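PDB 3FZ0: nucleoside hydrolase, putative from Trypanosoma brucei, which belongs to the nucleoside hydrolase family, alpha/beta proteins built round a largely parallel sheet, and holds a calcium ion in its metal site. Local coordinates for residues Ile162-Glu170 against Ala178-Asp186; Met50-Asp58 against Phe91-Val102. The protein carries 2 engineered substitutions. All coordinates share one frame; numbering follows the deposited sequence.

Contact 1. Residues Ile162-Glu170 against Ala178-Asp186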
ATOM      1  N   ILE B 162       7.745 -23.827 -16.812  1.00 64.38           N
ATOM      2  CA  ILE B 162       6.970 -23.683 -15.582  1.00 63.75           C
ATOM      3  C   ILE B 162       5.493 -23.436 -15.864  1.00 63.52           C
ATOM      4  O   ILE B 162       5.101 -22.599 -16.669  1.00 63.78           O
ATOM      5  CB  ILE B 162       7.621 -22.644 -14.566  1.00 63.99           C
ATOM      6  CG1 ILE B 162       6.839 -22.576 -13.242  1.00 63.67           C
ATOM      7  CG2 ILE B 162       7.819 -21.267 -15.213  1.00 63.05           C
ATOM      8  CD1 ILE B 162       7.568 -21.826 -12.108  1.00 63.27           C
ATOM      9  N   VAL B 163       4.671 -24.239 -15.227  1.00 63.49           N
ATOM     10  CA  VAL B 163       3.222 -24.053 -15.278  1.00 63.10           C
ATOM     11  C   VAL B 163       2.733 -23.933 -13.849  1.00 62.84           C
ATOM     12  O   VAL B 163       3.094 -24.731 -13.006  1.00 62.73           O
ATOM     13  CB  VAL B 163       2.548 -25.208 -15.994  1.00 62.59           C
ATOM     14  CG1 VAL B 163       1.109 -24.913 -16.181  1.00 62.12           C
ATOM     15  CG2 VAL B 163       3.213 -25.445 -17.331  1.00 62.26           C
ATOM     16  N   ILE B 164       1.964 -22.895 -13.570  1.00 63.01           N
ATOM     17  CA  ILE B 164       1.512 -22.636 -12.187  1.00 62.86           C
ATOM     18  C   ILE B 164      -0.012 -22.582 -12.049  1.00 62.97           C
ATOM     19  O   ILE B 164      -0.718 -21.984 -12.888  1.00 63.38           O
ATOM     20  CB  ILE B 164       2.175 -21.349 -11.608  1.00 62.71           C
ATOM     21  CG1 ILE B 164       1.731 -20.081 -12.367  1.00 62.10           C
ATOM     22  CG2 ILE B 164       3.698 -21.509 -11.606  1.00 62.27           C
ATOM     23  CD1 ILE B 164       2.229 -18.777 -11.755  1.00 62.82           C
ATOM     24  N   MET B 165      -0.546 -23.223 -11.018  1.00 62.79           N
ATOM     25  CA  MET B 165      -1.977 -22.986 -10.723  1.00 62.74           C
ATOM     26  C   MET B 165      -2.037 -21.823  -9.746  1.00 62.38           C
ATOM     27  O   MET B 165      -1.701 -21.965  -8.581  1.00 61.69           O
ATOM     28  CB  MET B 165      -2.711 -24.235 -10.187  1.00 62.47           C
ATOM     29  CG  MET B 165      -4.207 -24.071 -10.240  1.00 62.02           C
ATOM     30  SD  MET B 165      -4.812 -22.906  -9.000  1.00 65.87           S
ATOM     31  CE  MET B 165      -5.994 -21.937  -9.936  1.00 63.04           C
ATOM     32  N   ASN B 166      -2.469 -20.677 -10.253  1.00 62.49           N
ATOM     33  CA  ASN B 166      -2.206 -19.373  -9.612  1.00 62.87           C
ATOM     34  C   ASN B 166      -3.022 -18.214 -10.221  1.00 62.66           C
ATOM     35  O   ASN B 166      -3.204 -18.142 -11.448  1.00 62.99           O
ATOM     36  CB  ASN B 166      -0.699 -19.066  -9.663  1.00 62.23           C
ATOM     37  CG  ASN B 166      -0.305 -17.848  -8.802  1.00 63.81           C
ATOM     38  OD1 ASN B 166      -0.461 -16.691  -9.219  1.00 63.58           O
ATOM     39  ND2 ASN B 166       0.238 -18.110  -7.617  1.00 62.24           N
ATOM     40  N   GLY B 167      -3.524 -17.331  -9.368  1.00 62.22           N
ATOM     41  CA  GLY B 167      -4.119 -16.098  -9.817  1.00 62.23           C
ATOM     42  C   GLY B 167      -5.459 -16.158 -10.511  1.00 63.31           C
ATOM     43  O   GLY B 167      -6.160 -17.186 -10.501  1.00 63.83           O
ATOM     44  N   THR B 168      -5.852 -15.018 -11.074  1.00 63.63           N
ATOM     45  CA  THR B 168      -7.124 -14.889 -11.771  1.00 64.01           C
ATOM     46  C   THR B 168      -6.871 -14.254 -13.154  1.00 64.31           C
ATOM     47  O   THR B 168      -5.775 -13.690 -13.410  1.00 64.65           O
ATOM     48  CB  THR B 168      -8.084 -13.977 -10.993  1.00 64.42           C
ATOM     49  OG1 THR B 168      -7.664 -12.615 -11.177  1.00 64.85           O
ATOM     50  CG2 THR B 168      -8.088 -14.328  -9.506  1.00 63.36           C
ATOM     51  N   SER B 169      -7.856 -14.352 -14.039  1.00 63.43           N
ATOM     52  CA  SER B 169      -7.810 -13.614 -15.275  1.00 63.63           C
ATOM     53  C   SER B 169      -8.831 -12.484 -15.294  1.00 63.75           C
ATOM     54  O   SER B 169      -8.857 -11.690 -16.213  1.00 63.67           O
ATOM     55  CB  SER B 169      -7.993 -14.526 -16.483  1.00 63.18           C
ATOM     56  OG  SER B 169      -9.183 -15.253 -16.374  1.00 63.38           O
ATOM     57  N   GLU B 170      -9.662 -12.401 -14.267  1.00 64.14           N
ATOM     58  CA  GLU B 170     -10.817 -11.492 -14.263  1.00 64.97           C
ATOM     59  C   GLU B 170     -11.013 -10.916 -12.869  1.00 64.43           C
ATOM     60  O   GLU B 170     -12.039 -10.330 -12.577  1.00 63.97           O
ATOM     61  CB  GLU B 170     -12.105 -12.244 -14.680  1.00 64.69           C
ATOM     62  CG  GLU B 170     -12.170 -12.726 -16.138  1.00 66.26           C
ATOM     63  CD  GLU B 170     -13.453 -13.488 -16.457  1.00 67.08           C
ATOM     64  OE1 GLU B 170     -14.504 -13.177 -15.857  1.00 70.96           O
ATOM     65  OE2 GLU B 170     -13.422 -14.418 -17.294  1.00 69.51           O
ATOM     66  N   ALA B 178     -10.361  -9.988  -4.733  1.00 59.46           N
ATOM     67  CA  ALA B 178      -9.634  -9.874  -5.985  1.00 59.97           C
ATOM     68  C   ALA B 178      -8.680 -11.031  -6.264  1.00 61.14           C
ATOM     69  O   ALA B 178      -8.356 -11.306  -7.438  1.00 61.33           O
ATOM     70  CB  ALA B 178      -8.888  -8.606  -6.010  1.00 59.70           C
ATOM     71  N   ALA B 179      -8.228 -11.702  -5.192  1.00 61.59           N
ATOM     72  CA  ALA B 179      -7.083 -12.626  -5.297  1.00 61.93           C
ATOM     73  C   ALA B 179      -7.478 -14.073  -5.089  1.00 62.07           C
ATOM     74  O   ALA B 179      -8.273 -14.380  -4.186  1.00 62.27           O
ATOM     75  CB  ALA B 179      -5.943 -12.235  -4.302  1.00 61.20           C
ATOM     76  N   GLU B 180      -6.891 -14.943  -5.924  1.00 61.79           N
ATOM     77  CA  GLU B 180      -6.997 -16.391  -5.801  1.00 61.71           C
ATOM     78  C   GLU B 180      -6.122 -16.887  -4.617  1.00 61.91           C
ATOM     79  O   GLU B 180      -5.042 -16.339  -4.337  1.00 62.52           O
ATOM     80  CB  GLU B 180      -6.580 -17.011  -7.154  1.00 62.05           C
ATOM     81  CG  GLU B 180      -6.543 -18.551  -7.278  1.00 62.75           C
ATOM     82  CD  GLU B 180      -5.334 -19.153  -6.622  1.00 64.06           C
ATOM     83  OE1 GLU B 180      -4.240 -18.573  -6.716  1.00 64.58           O
ATOM     84  OE2 GLU B 180      -5.471 -20.201  -5.985  1.00 63.55           O
ATOM     85  N   PHE B 181      -6.572 -17.939  -3.939  1.00 61.53           N
ATOM     86  CA  PHE B 181      -5.839 -18.541  -2.799  1.00 61.53           C
ATOM     87  C   PHE B 181      -4.295 -18.627  -2.870  1.00 61.33           C
ATOM     88  O   PHE B 181      -3.615 -18.094  -2.001  1.00 61.26           O
ATOM     89  CB  PHE B 181      -6.424 -19.924  -2.443  1.00 61.10           C
ATOM     90  CG  PHE B 181      -5.815 -20.542  -1.210  1.00 61.20           C
ATOM     91  CD1 PHE B 181      -6.170 -20.089   0.060  1.00 60.74           C
ATOM     92  CD2 PHE B 181      -4.871 -21.573  -1.320  1.00 61.01           C
ATOM     93  CE1 PHE B 181      -5.592 -20.646   1.217  1.00 61.08           C
ATOM     94  CE2 PHE B 181      -4.286 -22.148  -0.166  1.00 61.80           C
ATOM     95  CZ  PHE B 181      -4.653 -21.687   1.107  1.00 60.96           C
ATOM     96  N   ASN B 182      -3.753 -19.328  -3.858  1.00 61.39           N
ATOM     97  CA  ASN B 182      -2.303 -19.579  -3.901  1.00 61.55           C
ATOM     98  C   ASN B 182      -1.547 -18.256  -4.038  1.00 61.78           C
ATOM     99  O   ASN B 182      -0.525 -18.030  -3.383  1.00 62.39           O
ATOM    100  CB  ASN B 182      -1.915 -20.511  -5.078  1.00 61.45           C
ATOM    101  CG  ASN B 182      -2.393 -21.949  -4.902  1.00 61.43           C
ATOM    102  OD1 ASN B 182      -2.572 -22.411  -3.789  1.00 63.35           O
ATOM    103  ND2 ASN B 182      -2.556 -22.669  -6.023  1.00 58.97           N
ATOM    104  N   SER B 183      -2.047 -17.390  -4.913  1.00 61.83           N
ATOM    105  CA  SER B 183      -1.487 -16.063  -5.107  1.00 61.67           C
ATOM    106  C   SER B 183      -1.539 -15.275  -3.798  1.00 61.54           C
ATOM    107  O   SER B 183      -0.502 -14.755  -3.344  1.00 61.72           O
ATOM    108  CB  SER B 183      -2.246 -15.317  -6.215  1.00 61.37           C
ATOM    109  OG  SER B 183      -1.553 -14.135  -6.624  1.00 61.84           O
ATOM    110  N   HIS B 184      -2.730 -15.195  -3.197  1.00 61.25           N
ATOM    111  CA  HIS B 184      -2.923 -14.487  -1.938  1.00 61.32           C
ATOM    112  C   HIS B 184      -2.031 -15.060  -0.825  1.00 61.14           C
ATOM    113  O   HIS B 184      -1.540 -14.327  -0.009  1.00 61.10           O
ATOM    114  CB  HIS B 184      -4.404 -14.513  -1.523  1.00 61.07           C
ATOM    115  CG  HIS B 184      -4.739 -13.585  -0.400  1.00 60.99           C
ATOM    116  ND1 HIS B 184      -5.876 -13.724   0.362  1.00 61.37           N
ATOM    117  CD2 HIS B 184      -4.089 -12.501   0.091  1.00 61.92           C
ATOM    118  CE1 HIS B 184      -5.916 -12.771   1.276  1.00 60.04           C
ATOM    119  NE2 HIS B 184      -4.845 -12.009   1.130  1.00 60.87           N
ATOM    120  N   CYS B 185      -1.810 -16.365  -0.830  1.00 61.22           N
ATOM    121  CA  CYS B 185      -0.982 -17.039   0.182  1.00 61.10           C
ATOM    122  C   CYS B 185       0.410 -16.498   0.171  1.00 61.05           C
ATOM    123  O   CYS B 185       1.025 -16.317   1.219  1.00 61.21           O
ATOM    124  CB  CYS B 185      -0.921 -18.542  -0.071  1.00 60.68           C
ATOM    125  SG  CYS B 185      -2.295 -19.444   0.667  1.00 61.99           S
ATOM    126  N   ASP B 186       0.922 -16.224  -1.019  1.00 60.86           N
ATOM    127  CA  ASP B 186       2.277 -15.725  -1.087  1.00 60.82           C
ATOM    128  C   ASP B 186       2.450 -14.859  -2.299  1.00 60.21           C
ATOM    129  O   ASP B 186       2.927 -15.337  -3.336  1.00 60.09           O
ATOM    130  CB  ASP B 186       3.298 -16.882  -1.072  1.00 60.47           C
ATOM    131  CG  ASP B 186       4.653 -16.415  -0.707  1.00 60.93           C
ATOM    132  OD1 ASP B 186       4.872 -15.216  -0.915  1.00 62.16           O
ATOM    133  OD2 ASP B 186       5.499 -17.206  -0.205  1.00 62.45           O
TER
HETATM  134  O   HOH W   1      -1.434 -14.075  -9.511  1.00 35.53           O
HETATM  135  O   HOH W   2      -6.558 -10.676  -9.675  1.00 43.79           O
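The carboxylate of Glu180 is met on both faces at OE1: Gly167 N donates from one side, anti, at 3.0 Å, and Ser183 N from the other, syn, at 3.1 Å. Its second oxygen, OE2, takes Asn182 N from above the carboxylate plane at 2.9 Å and also hydrogen-bonds a bound 2-[bis-(2-hydroxy-ethyl)-amino]-2-hydroxymethyl-propane-1,3-diol, probably from the crystallisation liquor. Glu180 is thus the N-cap of helix 181-185, both oxygens gripping the first turn while OE1 also ties in the loop after strand 162-165. A bend at chi2 (-77°) turns the carboxylate back to these donors and lays CB and CG beside Gly167 O. The Asn182 amide uses an N-H almost in its own plane: ND2 reaches Met165 O at 2.8 Å, tilted from the carbonyl plane. The amide of Asn166 packs against the helix start, and a water donates to both Asn166 OD1 and Ser183 OG, the latter also bonded to Gly315. Thr168 CG2 packs on Glu180 CB at 3.9 Å. A second water joins Thr168 OG1 and Ala178 O. The contact borders the calcium site, the Asn182 side chain about 5 Å from the ion at nearest atoms. It is buried at the C-terminal end of strand 162-165, in the middle of the mixed sheet, among its parallel strands: Met165 rests on helix 282-291, including the calcium ligand Asp283, Asn166 on strand 203-206, and Thr168 and Glu180 on helix 208-212.

Contact 2. Residues Met50-Asp58 against Phe91-Val102. Engineered in segment 91-102: Gln100 (natural residue Lys).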
ATOM      1  N   MET B  50       3.032 -33.960   3.839  1.00 60.45           N
ATOM      2  CA  MET B  50       3.905 -35.105   3.758  1.00 60.10           C
ATOM      3  C   MET B  50       3.127 -36.416   3.938  1.00 60.09           C
ATOM      4  O   MET B  50       3.309 -37.361   3.155  1.00 59.76           O
ATOM      5  CB  MET B  50       5.040 -35.004   4.783  1.00 59.97           C
ATOM      6  CG  MET B  50       6.063 -33.926   4.468  1.00 60.06           C
ATOM      7  SD  MET B  50       6.974 -34.148   2.931  1.00 61.04           S
ATOM      8  CE  MET B  50       8.196 -35.365   3.412  1.00 55.93           C
ATOM      9  N   GLU B  51       2.261 -36.471   4.951  1.00 59.88           N
ATOM     10  CA  GLU B  51       1.454 -37.663   5.202  1.00 60.19           C
ATOM     11  C   GLU B  51       0.518 -37.972   4.036  1.00 60.24           C
ATOM     12  O   GLU B  51       0.347 -39.147   3.649  1.00 59.69           O
ATOM     13  CB  GLU B  51       0.658 -37.519   6.492  1.00 60.26           C
ATOM     14  CG  GLU B  51       1.534 -37.407   7.754  1.00 61.93           C
ATOM     15  CD  GLU B  51       2.416 -38.645   8.020  1.00 65.14           C
ATOM     16  OE1 GLU B  51       1.919 -39.784   7.903  1.00 67.14           O
ATOM     17  OE2 GLU B  51       3.607 -38.491   8.371  1.00 66.28           O
ATOM     18  N   ASN B  52      -0.061 -36.911   3.452  1.00 60.33           N
ATOM     19  CA  ASN B  52      -0.946 -37.064   2.274  1.00 60.11           C
ATOM     20  C   ASN B  52      -0.212 -37.628   1.055  1.00 59.94           C
ATOM     21  O   ASN B  52      -0.665 -38.632   0.486  1.00 60.43           O
ATOM     22  CB  ASN B  52      -1.667 -35.757   1.934  1.00 60.07           C
ATOM     23  CG  ASN B  52      -2.534 -35.256   3.053  1.00 59.88           C
ATOM     24  OD1 ASN B  52      -2.740 -35.947   4.069  1.00 60.56           O
ATOM     25  ND2 ASN B  52      -3.075 -34.054   2.876  1.00 58.43           N
ATOM     26  N   ILE B  53       0.922 -37.021   0.683  1.00 59.60           N
ATOM     27  CA  ILE B  53       1.745 -37.526  -0.416  1.00 59.61           C
ATOM     28  C   ILE B  53       2.134 -38.995  -0.176  1.00 60.13           C
ATOM     29  O   ILE B  53       2.019 -39.822  -1.081  1.00 60.89           O
ATOM     30  CB  ILE B  53       3.024 -36.647  -0.689  1.00 59.89           C
ATOM     31  CG1 ILE B  53       2.669 -35.246  -1.199  1.00 59.07           C
ATOM     32  CG2 ILE B  53       3.943 -37.314  -1.722  1.00 59.01           C
ATOM     33  CD1 ILE B  53       1.570 -35.199  -2.274  1.00 57.85           C
ATOM     34  N   GLY B  54       2.528 -39.327   1.048  1.00 60.20           N
ATOM     35  CA  GLY B  54       2.883 -40.678   1.411  1.00 60.22           C
ATOM     36  C   GLY B  54       1.758 -41.646   1.193  1.00 60.99           C
ATOM     37  O   GLY B  54       1.993 -42.753   0.682  1.00 61.57           O
ATOM     38  N   LYS B  55       0.532 -41.258   1.571  1.00 61.33           N
ATOM     39  CA  LYS B  55      -0.657 -42.116   1.343  1.00 61.17           C
ATOM     40  C   LYS B  55      -0.951 -42.247  -0.141  1.00 61.69           C
ATOM     41  O   LYS B  55      -1.285 -43.344  -0.600  1.00 62.00           O
ATOM     42  CB  LYS B  55      -1.894 -41.603   2.095  1.00 60.94           C
ATOM     43  CG  LYS B  55      -1.742 -41.633   3.624  1.00 60.82           C
ATOM     44  CD  LYS B  55      -2.786 -40.791   4.323  1.00 60.02           C
ATOM     45  CE  LYS B  55      -2.679 -40.967   5.814  1.00 58.32           C
ATOM     46  NZ  LYS B  55      -3.829 -40.404   6.535  1.00 56.83           N
ATOM     47  N   LEU B  56      -0.805 -41.147  -0.896  1.00 61.57           N
ATOM     48  CA  LEU B  56      -0.988 -41.221  -2.353  1.00 61.77           C
ATOM     49  C   LEU B  56       0.057 -42.123  -3.052  1.00 61.94           C
ATOM     50  O   LEU B  56      -0.295 -42.913  -3.916  1.00 62.22           O
ATOM     51  CB  LEU B  56      -0.988 -39.822  -2.965  1.00 61.60           C
ATOM     52  CG  LEU B  56      -1.054 -39.703  -4.499  1.00 62.52           C
ATOM     53  CD1 LEU B  56      -2.362 -40.282  -5.054  1.00 60.63           C
ATOM     54  CD2 LEU B  56      -0.921 -38.207  -4.872  1.00 62.02           C
ATOM     55  N   LEU B  57       1.332 -42.039  -2.657  1.00 61.57           N
ATOM     56  CA  LEU B  57       2.345 -42.899  -3.267  1.00 61.29           C
ATOM     57  C   LEU B  57       2.256 -44.384  -2.842  1.00 61.78           C
ATOM     58  O   LEU B  57       2.638 -45.272  -3.622  1.00 62.17           O
ATOM     59  CB  LEU B  57       3.752 -42.345  -3.045  1.00 60.87           C
ATOM     60  CG  LEU B  57       3.996 -40.916  -3.545  1.00 60.74           C
ATOM     61  CD1 LEU B  57       5.394 -40.440  -3.193  1.00 58.58           C
ATOM     62  CD2 LEU B  57       3.698 -40.731  -5.041  1.00 58.98           C
ATOM     63  N   ASP B  58       1.776 -44.659  -1.623  1.00 61.76           N
ATOM     64  CA  ASP B  58       1.412 -46.034  -1.229  1.00 62.08           C
ATOM     65  C   ASP B  58       0.476 -46.669  -2.249  1.00 61.97           C
ATOM     66  O   ASP B  58       0.727 -47.779  -2.717  1.00 61.90           O
ATOM     67  CB  ASP B  58       0.724 -46.058   0.145  1.00 62.02           C
ATOM     68  CG  ASP B  58       1.692 -45.863   1.293  1.00 63.10           C
ATOM     69  OD1 ASP B  58       2.927 -46.072   1.105  1.00 63.08           O
ATOM     70  OD2 ASP B  58       1.213 -45.536   2.397  1.00 64.48           O
ATOM     71  N   PHE B  91      -7.738 -34.096   2.762  1.00 60.54           N
ATOM     72  CA  PHE B  91      -7.507 -35.368   2.064  1.00 60.41           C
ATOM     73  C   PHE B  91      -8.623 -36.409   2.304  1.00 60.87           C
ATOM     74  O   PHE B  91      -8.433 -37.631   2.115  1.00 60.70           O
ATOM     75  CB  PHE B  91      -6.135 -35.938   2.474  1.00 60.25           C
ATOM     76  CG  PHE B  91      -5.263 -36.358   1.303  1.00 59.48           C
ATOM     77  CD1 PHE B  91      -4.852 -35.425   0.339  1.00 57.58           C
ATOM     78  CD2 PHE B  91      -4.816 -37.669   1.193  1.00 58.55           C
ATOM     79  CE1 PHE B  91      -4.043 -35.811  -0.726  1.00 57.46           C
ATOM     80  CE2 PHE B  91      -4.015 -38.062   0.123  1.00 58.70           C
ATOM     81  CZ  PHE B  91      -3.625 -37.132  -0.839  1.00 57.68           C
ATOM     82  N   GLY B  92      -9.781 -35.910   2.736  1.00 61.25           N
ATOM     83  CA  GLY B  92     -10.970 -36.693   2.929  1.00 61.36           C
ATOM     84  C   GLY B  92     -11.308 -37.110   4.335  1.00 62.08           C
ATOM     85  O   GLY B  92     -12.372 -37.659   4.527  1.00 62.69           O
ATOM     86  N   ASP B  93     -10.449 -36.839   5.325  1.00 62.69           N
ATOM     87  CA  ASP B  93     -10.534 -37.491   6.659  1.00 63.55           C
ATOM     88  C   ASP B  93     -10.980 -38.951   6.511  1.00 63.48           C
ATOM     89  O   ASP B  93     -11.937 -39.399   7.139  1.00 63.77           O
ATOM     90  CB  ASP B  93     -11.426 -36.703   7.660  1.00 63.54           C
ATOM     91  CG  ASP B  93     -11.030 -35.204   7.773  1.00 65.87           C
ATOM     92  OD1 ASP B  93      -9.810 -34.886   7.900  1.00 66.83           O
ATOM     93  OD2 ASP B  93     -11.939 -34.331   7.735  1.00 67.28           O
ATOM     94  N   ALA B  94     -10.274 -39.691   5.667  1.00 63.68           N
ATOM     95  CA  ALA B  94     -10.801 -40.939   5.113  1.00 63.84           C
ATOM     96  C   ALA B  94     -10.338 -42.207   5.787  1.00 63.91           C
ATOM     97  O   ALA B  94     -10.844 -43.276   5.462  1.00 64.40           O
ATOM     98  CB  ALA B  94     -10.494 -41.022   3.617  1.00 63.96           C
ATOM     99  N   GLY B  95      -9.387 -42.090   6.712  1.00 64.04           N
ATOM    100  CA  GLY B  95      -8.813 -43.220   7.416  1.00 63.69           C
ATOM    101  C   GLY B  95      -7.908 -44.065   6.541  1.00 63.87           C
ATOM    102  O   GLY B  95      -7.784 -45.256   6.767  1.00 63.01           O
ATOM    103  N   PHE B  96      -7.259 -43.449   5.549  1.00 64.47           N
ATOM    104  CA  PHE B  96      -6.169 -44.125   4.828  1.00 65.08           C
ATOM    105  C   PHE B  96      -5.093 -44.643   5.805  1.00 65.80           C
ATOM    106  O   PHE B  96      -4.765 -43.971   6.802  1.00 65.79           O
ATOM    107  CB  PHE B  96      -5.506 -43.206   3.821  1.00 64.63           C
ATOM    108  CG  PHE B  96      -6.426 -42.695   2.761  1.00 64.68           C
ATOM    109  CD1 PHE B  96      -6.541 -41.322   2.526  1.00 63.19           C
ATOM    110  CD2 PHE B  96      -7.168 -43.579   1.982  1.00 63.57           C
ATOM    111  CE1 PHE B  96      -7.392 -40.832   1.534  1.00 63.39           C
ATOM    112  CE2 PHE B  96      -8.015 -43.109   0.984  1.00 63.59           C
ATOM    113  CZ  PHE B  96      -8.136 -41.727   0.755  1.00 64.14           C
ATOM    114  N   PRO B  97      -4.523 -45.829   5.526  1.00 66.24           N
ATOM    115  CA  PRO B  97      -3.433 -46.265   6.424  1.00 66.49           C
ATOM    116  C   PRO B  97      -2.255 -45.320   6.309  1.00 66.69           C
ATOM    117  O   PRO B  97      -1.900 -44.932   5.185  1.00 66.42           O
ATOM    118  CB  PRO B  97      -3.045 -47.644   5.887  1.00 66.13           C
ATOM    119  CG  PRO B  97      -4.237 -48.086   5.066  1.00 66.94           C
ATOM    120  CD  PRO B  97      -4.785 -46.806   4.455  1.00 66.15           C
ATOM    121  N   PRO B  98      -1.665 -44.932   7.459  1.00 67.03           N
ATOM    122  CA  PRO B  98      -0.493 -44.061   7.476  1.00 67.08           C
ATOM    123  C   PRO B  98       0.628 -44.701   6.676  1.00 66.78           C
ATOM    124  O   PRO B  98       0.734 -45.913   6.649  1.00 66.75           O
ATOM    125  CB  PRO B  98      -0.121 -44.008   8.972  1.00 67.15           C
ATOM    126  CG  PRO B  98      -1.411 -44.263   9.676  1.00 67.35           C
ATOM    127  CD  PRO B  98      -2.063 -45.317   8.827  1.00 67.24           C
ATOM    128  N   SER B  99       1.444 -43.876   6.042  1.00 66.93           N
ATOM    129  CA  SER B  99       2.485 -44.318   5.132  1.00 66.94           C
ATOM    130  C   SER B  99       3.838 -44.445   5.838  1.00 67.16           C
ATOM    131  O   SER B  99       4.246 -43.555   6.612  1.00 67.39           O
ATOM    132  CB  SER B  99       2.610 -43.298   3.997  1.00 66.78           C
ATOM    133  OG  SER B  99       3.626 -43.649   3.086  1.00 66.93           O
ATOM    134  N   GLN B 100       4.554 -45.522   5.527  1.00 67.21           N
ATOM    135  CA  GLN B 100       5.915 -45.728   6.029  1.00 67.32           C
ATOM    136  C   GLN B 100       6.944 -44.993   5.156  1.00 66.79           C
ATOM    137  O   GLN B 100       8.121 -44.904   5.498  1.00 66.75           O
ATOM    138  CB  GLN B 100       6.222 -47.222   6.100  1.00 67.78           C
ATOM    139  CG  GLN B 100       5.186 -48.021   6.901  1.00 69.91           C
ATOM    140  CD  GLN B 100       5.429 -47.912   8.400  1.00 73.57           C
ATOM    141  OE1 GLN B 100       6.332 -48.556   8.950  1.00 75.30           O
ATOM    142  NE2 GLN B 100       4.635 -47.086   9.070  1.00 73.40           N
ATOM    143  N   ARG B 101       6.487 -44.438   4.039  1.00 66.35           N
ATOM    144  CA  ARG B 101       7.360 -43.735   3.124  1.00 65.83           C
ATOM    145  C   ARG B 101       7.897 -42.414   3.709  1.00 65.79           C
ATOM    146  O   ARG B 101       9.035 -42.010   3.405  1.00 65.55           O
ATOM    147  CB  ARG B 101       6.644 -43.505   1.793  1.00 65.98           C
ATOM    148  CG  ARG B 101       6.641 -44.720   0.902  1.00 66.37           C
ATOM    149  CD  ARG B 101       5.862 -44.537  -0.370  1.00 67.47           C
ATOM    150  NE  ARG B 101       5.189 -45.786  -0.659  1.00 71.15           N
ATOM    151  CZ  ARG B 101       5.644 -46.735  -1.468  1.00 71.27           C
ATOM    152  NH1 ARG B 101       6.767 -46.567  -2.134  1.00 73.25           N
ATOM    153  NH2 ARG B 101       4.960 -47.847  -1.619  1.00 71.02           N
ATOM    154  N   VAL B 102       7.099 -41.765   4.560  1.00 65.40           N
ATOM    155  CA  VAL B 102       7.435 -40.432   5.082  1.00 65.31           C
ATOM    156  C   VAL B 102       8.801 -40.407   5.769  1.00 65.74           C
ATOM    157  O   VAL B 102       9.650 -39.597   5.392  1.00 66.15           O
ATOM    158  CB  VAL B 102       6.334 -39.846   6.020  1.00 65.17           C
ATOM    159  CG1 VAL B 102       6.786 -38.535   6.625  1.00 64.40           C
ATOM    160  CG2 VAL B 102       5.039 -39.649   5.282  1.00 63.96           C
TER
HETATM  161  O   HOH W   3      -6.556 -40.926   5.956  1.00 36.01           O
HETATM  162  O   HOH W   4      -1.311 -45.651   2.971  1.00 35.41           O
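Asp58 and Arg101 form a salt bridge, NE to OD1 at 2.9 Å, nearly straight at 162°. The oxygen lies at the edge of the guanidinium, in its plane, and is met on its anti side, while the two planar groups are turned well away from parallel. The backbone of Leu57 passes over one guanidinium face, and Arg101 NH1 has a second salt bridge, to Asp63. Beside this pair, Ser99 OG accepts from Arg101 N at 3.1 Å, capping the turn into helix 101-104. Pointing away from its own backbone N (chi1 179°), the hydroxyl comes to 3.0 Å from Gly54 O and 3.2 Å from Asp58 OD1, two weak candidates for one proton. Gly54 presents bare backbone here, so Ser99 CB comes within 3.4 Å of Gly54 C. Further along, Lys55 extends beyond CG across Phe96, CD against CB at 3.7 Å, and its NZ donates to a water that also takes a weak bond from Phe96 N.

Asn52 CB makes a CH-pi contact over the centre of the Phe91 ring, 3.4 Å from the centroid, and its amide stacks on the same face, 13° from parallel. The amide is fixed by bonds of OD1 to Gln48 and of ND2 to Cys15 and Asp89. Leu56 CB meets the edge of the same ring. At the other end, Val102 puts CG2 against Met50 O and Glu51 OE2. The result is a long, mostly irregular loop wrapped along the outer side of helix 46-60, whose inner side, through Ile53, packs on strand 32-39, as in an alpha/beta fold with helices flanking a mixed, mostly parallel sheet.

How the contacts relate
Contact 1 is wholly buried, whereas contact 2 lies farther from the chain's centre, on its opposite side, and is only partly buried, with exposed prolines at its border. Their centres are 27 Å apart and their nearest atoms about 12 Å. They share no helix or strand (162-165 and 181-185 in contact 1, 46-60 and 101-104 in contact 2), though both adjoin the same mixed sheet. Both hold a loop against a helix, and each includes a capping bond: a carboxylate does it in contact 1, a hydroxyl in contact 2. The smaller contact 1 is chiefly polar, near the calcium ion; the larger contact 2 combines a salt bridge with aromatic and aliphatic packing at the sheet's flank.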